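Side-chain contacts in 2-keto acid:ferredoxin oxidoreductase subunit alpha (Pyrococcus furiosus, PDB 1YD7), which probably serves, as the alpha subunit of a heterotetramer, in the oxidative decarboxylation of 2-oxoglutarate to succinyl-CoA, with ferredoxin as electron acceptor: residues P157-V160 / Q161-F164; L184-A187 / E188-H191; A32-A36 / G37-Y41. All coordinates share one frame; numbering follows the deposited sequence.

From the N terminus, contact 3 comes first. It makes the tight turn from helix 25-36 into strand 40-43. Contact 1 then turns the loop after strand 153-155 into helix 160-177. Contact 2 follows, where strand 180-185 gives way to the short helix 187-191. The three lie in series along the chain, so none nests in or crosses another. In space, contacts 1 and 2 are neighbours, with P157 CD 3.2 Å from L184 O. F164 of contact 1 also packs on A32 and L35 of contact 3. Helix 160-177 thus lies against helix 25-36. Contacts 2 and 3 do not touch, but both reach the six-stranded parallel sheet.

Contact 1 (P157-V160 / Q161-F164); sequences PSTV and QEAF
E162 OE1 is gripped twice by S158. The backbone N of S158 gives a 2.8 Å bond to E162 OE1, nearly in line with the C-O bond. The hydroxyl S158 OG donates to the same E162 OE1, also at 2.8 Å, but from above the carboxylate, 42° out of its plane. Together the two bonds probably limit how far the carboxylate can turn. E162 gets there with CG beside its own backbone N (chi1 -72°) and an extended chain beyond, which runs back alongside T159 to S158, just ahead of the helix.

On the way, E162 CG passes 3.4 Å from T159 OG1. That hydroxyl has its own task: T159 OG1 accepts from E162 N at 3.1 Å, with a fairly straight N-H approach of 163°. The backbone of T159 takes part too, since its O receives A163 N at 2.8 Å. P157 packs on the first turn, with P157 CB 3.4 Å from A163 N. The negative carboxylate sits near the helix start, where it probably interacts favourably with the helix dipole. V160 and A163 face helix 25-36, on A28 and I29. The arrangement is a helix N-cap, with T159 as the capping residue, at the entry to helix 160-177 in the parallel alpha/beta fold of thiamine-diphosphate-binding domains.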
# COMPACT_ATOMS: atom_id res chain seq x y z
N PRO A 157 9.14 1.11 7.51
CA PRO A 157 10.34 0.61 6.83
C PRO A 157 11.44 1.69 6.75
O PRO A 157 11.15 2.88 6.66
CB PRO A 157 9.83 0.24 5.45
CG PRO A 157 8.66 1.14 5.22
CD PRO A 157 8.04 1.36 6.57
N SER A 158 12.69 1.25 6.83
CA SER A 158 13.86 2.16 6.77
C SER A 158 14.75 1.86 5.57
O SER A 158 15.60 2.66 5.23
CB SER A 158 14.68 2.04 8.06
OG SER A 158 15.20 0.73 8.17
N THR A 159 14.53 0.72 4.92
CA THR A 159 15.18 0.35 3.69
C THR A 159 14.15 -0.09 2.64
O THR A 159 12.96 -0.33 2.95
CB THR A 159 16.13 -0.83 3.91
OG1 THR A 159 15.38 -2.03 4.13
CG2 THR A 159 17.03 -0.57 5.13
N VAL A 160 14.64 -0.21 1.40
CA VAL A 160 13.83 -0.66 0.26
C VAL A 160 13.36 -2.09 0.46
O VAL A 160 12.22 -2.40 0.15
CB VAL A 160 14.59 -0.54 -1.09
CG1 VAL A 160 13.79 -1.09 -2.24
CG2 VAL A 160 14.96 0.92 -1.39
N GLN A 161 14.25 -2.96 0.96
CA GLN A 161 13.87 -4.34 1.32
C GLN A 161 12.69 -4.35 2.32
O GLN A 161 11.75 -5.11 2.16
CB GLN A 161 15.05 -5.07 1.94
CG GLN A 161 14.78 -6.54 2.32
CD GLN A 161 14.53 -7.40 1.12
OE1 GLN A 161 15.36 -7.47 0.22
NE2 GLN A 161 13.38 -8.09 1.10
N GLU A 162 12.77 -3.49 3.33
CA GLU A 162 11.70 -3.34 4.32
C GLU A 162 10.42 -2.72 3.76
O GLU A 162 9.34 -3.11 4.18
CB GLU A 162 12.19 -2.53 5.51
CG GLU A 162 13.15 -3.31 6.36
CD GLU A 162 13.57 -2.57 7.61
OE1 GLU A 162 13.35 -1.35 7.69
OE2 GLU A 162 14.09 -3.25 8.53
N ALA A 163 10.54 -1.77 2.84
CA ALA A 163 9.38 -1.27 2.11
C ALA A 163 8.63 -2.41 1.40
O ALA A 163 7.40 -2.52 1.51
CB ALA A 163 9.76 -0.20 1.12
N PHE A 164 9.37 -3.31 0.76
CA PHE A 164 8.76 -4.48 0.20
C PHE A 164 8.10 -5.38 1.25
O PHE A 164 6.88 -5.58 1.18
CB PHE A 164 9.74 -5.29 -0.61
CG PHE A 164 9.08 -6.39 -1.39
CD1 PHE A 164 8.46 -6.11 -2.60
CD2 PHE A 164 9.04 -7.69 -0.91
CE1 PHE A 164 7.82 -7.11 -3.32
CE2 PHE A 164 8.37 -8.70 -1.61
CZ PHE A 164 7.78 -8.40 -2.82

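Contact 2 (L184-A187 / E188-H191)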
# COMPACT_ATOMS: atom_id res chain seq x y z
N LEU A 184 4.06 3.48 7.50
CA LEU A 184 4.55 4.82 7.76
C LEU A 184 5.91 4.94 7.08
O LEU A 184 6.85 4.24 7.47
CB LEU A 184 4.64 5.07 9.26
CG LEU A 184 5.25 6.40 9.72
CD1 LEU A 184 4.49 7.59 9.15
CD2 LEU A 184 5.27 6.47 11.24
N THR A 185 6.01 5.77 6.05
CA THR A 185 7.23 5.89 5.28
C THR A 185 7.65 7.36 5.15
O THR A 185 7.06 8.24 5.79
CB THR A 185 7.09 5.19 3.88
OG1 THR A 185 8.35 5.21 3.19
CG2 THR A 185 6.05 5.86 3.02
N ASP A 186 8.69 7.63 4.36
CA ASP A 186 9.09 9.00 4.04
C ASP A 186 9.67 9.08 2.64
O ASP A 186 9.91 8.06 2.01
CB ASP A 186 10.08 9.55 5.10
CG ASP A 186 11.29 8.67 5.28
OD1 ASP A 186 11.85 8.18 4.27
OD2 ASP A 186 11.70 8.46 6.44
N ALA A 187 9.90 10.29 2.15
CA ALA A 187 10.48 10.52 0.83
C ALA A 187 11.90 9.95 0.65
O ALA A 187 12.28 9.63 -0.48
CB ALA A 187 10.47 12.01 0.48
N GLU A 188 12.64 9.83 1.75
CA GLU A 188 14.00 9.28 1.73
C GLU A 188 13.95 7.81 1.38
O GLU A 188 14.55 7.37 0.39
CB GLU A 188 14.70 9.48 3.08
CG GLU A 188 16.19 9.81 2.99
CD GLU A 188 17.05 9.18 4.10
OE1 GLU A 188 16.60 9.15 5.26
OE2 GLU A 188 18.19 8.73 3.80
N VAL A 189 13.19 7.05 2.17
CA VAL A 189 12.98 5.63 1.89
C VAL A 189 12.36 5.42 0.50
O VAL A 189 12.77 4.51 -0.23
CB VAL A 189 12.09 4.97 2.95
CG1 VAL A 189 11.72 3.57 2.55
CG2 VAL A 189 12.83 4.95 4.28
N GLY A 190 11.39 6.24 0.14
CA GLY A 190 10.73 6.11 -1.14
C GLY A 190 11.63 6.23 -2.35
O GLY A 190 11.36 5.61 -3.38
N HIS A 191 12.71 7.01 -2.21
CA HIS A 191 13.62 7.28 -3.33
C HIS A 191 14.97 6.59 -3.23
O HIS A 191 15.72 6.61 -4.21
CB HIS A 191 13.78 8.79 -3.53
CG HIS A 191 12.49 9.46 -3.87
ND1 HIS A 191 11.58 9.85 -2.91
CD2 HIS A 191 11.93 9.78 -5.07
CE1 HIS A 191 10.53 10.40 -3.50
NE2 HIS A 191 10.71 10.35 -4.81
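T185 ends its strand against V189, with T185 OG1 3.8 Å from both V189 CB and V189 CG1. This is the start of an N-capped helix, reached directly from strand 180-185 of the parallel sheet. T185 is held on the strand side as well: its backbone bonds D120 and Q122, and its side chain lies on V119 and V121.

D186 is the N-cap. Its CG stands between the backbone N and the carbonyl carbon (chi1 55°), and this swings the carboxylate forward over the N-terminal end of the helix. D186 OD1 takes V189 N at 2.7 Å, nearly along its own C-O bond and with an N-H angle of 174°. The methyl V189 CG2 lies 3.4 Å from the same D186 OD1. The backbone of D186 adds a helical bond, with G190 N donating to D186 O at 3.0 Å. The charge of D186 probably suits this end of the helix, where peptide N-H groups point outward.

A187 offers its carbonyl to H191 one turn on. The backbone bond from H191 N is weak, and the imidazole makes a second, straighter one. On the far side of that ring, H191 NE2 bonds E51, so both ring nitrogens have partners. H191 ND1 meets A187 O on a lone pair, only 4° out of the ring plane; the 2.5 Å between them is unusually short and its exact value doubtful.

Contact 3 (A32-A36 / G37-Y41)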
# COMPACT_ATOMS: atom_id res chain seq x y z
N ALA A 32 4.84 -4.95 -4.02
CA ALA A 32 4.40 -5.74 -2.87
C ALA A 32 2.87 -5.73 -2.72
O ALA A 32 2.26 -6.77 -2.51
CB ALA A 32 5.05 -5.21 -1.60
N ALA A 33 2.29 -4.54 -2.81
CA ALA A 33 0.85 -4.37 -2.68
C ALA A 33 0.13 -5.24 -3.71
O ALA A 33 -0.72 -6.03 -3.36
CB ALA A 33 0.48 -2.91 -2.81
N ILE A 34 0.56 -5.15 -4.96
CA ILE A 34 0.01 -5.94 -6.04
C ILE A 34 0.24 -7.43 -5.90
O ILE A 34 -0.67 -8.24 -6.16
CB ILE A 34 0.53 -5.42 -7.39
CG1 ILE A 34 -0.14 -4.07 -7.67
CG2 ILE A 34 0.26 -6.41 -8.48
CD1 ILE A 34 0.27 -3.41 -8.91
N LEU A 35 1.44 -7.83 -5.51
CA LEU A 35 1.70 -9.25 -5.28
C LEU A 35 0.86 -9.76 -4.11
O LEU A 35 0.50 -10.93 -4.09
CB LEU A 35 3.21 -9.53 -5.02
CG LEU A 35 4.10 -9.55 -6.28
CD1 LEU A 35 5.55 -9.26 -5.90
CD2 LEU A 35 4.00 -10.90 -7.03
N ALA A 36 0.58 -8.90 -3.14
CA ALA A 36 -0.23 -9.26 -1.98
C ALA A 36 -1.74 -9.37 -2.29
O ALA A 36 -2.50 -9.87 -1.47
CB ALA A 36 -0.02 -8.28 -0.85
N GLY A 37 -2.17 -8.87 -3.45
CA GLY A 37 -3.55 -9.02 -3.94
C GLY A 37 -4.35 -7.75 -3.89
O GLY A 37 -5.55 -7.78 -4.09
N CYS A 38 -3.71 -6.61 -3.61
CA CYS A 38 -4.39 -5.33 -3.69
C CYS A 38 -4.87 -5.07 -5.12
O CYS A 38 -4.09 -5.14 -6.08
CB CYS A 38 -3.46 -4.20 -3.28
SG CYS A 38 -4.21 -2.58 -3.25
N ARG A 39 -6.17 -4.78 -5.25
CA ARG A 39 -6.78 -4.44 -6.52
C ARG A 39 -7.56 -3.15 -6.46
O ARG A 39 -8.17 -2.76 -7.42
CB ARG A 39 -7.66 -5.58 -7.01
CG ARG A 39 -6.87 -6.83 -7.34
CD ARG A 39 -5.82 -6.56 -8.45
NE ARG A 39 -5.05 -7.76 -8.83
CZ ARG A 39 -3.93 -8.19 -8.23
NH1 ARG A 39 -3.38 -7.54 -7.22
NH2 ARG A 39 -3.34 -9.27 -8.68
N PHE A 40 -7.47 -2.43 -5.35
CA PHE A 40 -8.10 -1.16 -5.28
C PHE A 40 -7.18 -0.17 -4.60
O PHE A 40 -6.73 -0.41 -3.47
CB PHE A 40 -9.42 -1.25 -4.47
CG PHE A 40 -10.15 0.02 -4.43
CD1 PHE A 40 -11.13 0.30 -5.38
CD2 PHE A 40 -9.82 0.99 -3.50
CE1 PHE A 40 -11.80 1.53 -5.36
CE2 PHE A 40 -10.47 2.23 -3.50
CZ PHE A 40 -11.47 2.49 -4.42
N TYR A 41 -6.98 0.98 -5.24
CA TYR A 41 -6.12 2.05 -4.70
C TYR A 41 -6.82 3.39 -4.90
O TYR A 41 -7.29 3.70 -6.00
CB TYR A 41 -4.74 2.04 -5.40
CG TYR A 41 -3.77 3.14 -4.94
CD1 TYR A 41 -2.82 2.90 -3.96
CD2 TYR A 41 -3.83 4.41 -5.47
CE1 TYR A 41 -1.94 3.88 -3.53
CE2 TYR A 41 -2.98 5.41 -5.02
CZ TYR A 41 -2.03 5.13 -4.07
OH TYR A 41 -1.16 6.12 -3.65
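The guanidinium of R39 meets I34 O at its edge, close to the guanidinium plane. This clamps a Schellman motif at the end of helix 25-36. R39 NH1 donates to I34 O at 3.0 Å, on a lone pair of that carbonyl. The same R39 NH1 also bonds C38 O at 2.8 Å, but from well above that carbonyl's plane. The chain of R39 bends at chi2 (-60°), which brings its end back to the helix it has just left.

In the motif, C38 N reaches back to A33 O at 3.1 Å. G37 N bonds I34 O at 3.2 Å from above the carbonyl plane, so I34 O has two donors in different directions. G37 has a positive phi of 108°, and a side chain there would be jammed against A36 O. A leucine in place of R39 would lack both NH1 bonds, so I34 O and C38 O would lose their shared donor and the turn would probably be less firmly held. The turn leads from helix 25-36 to strand 40-43, with F171 of helix 160-177 touching both A33 and C38. Inside the turn, C38 CB comes to 3.3 Å from A33 O and 4.2 Å from A33 CB.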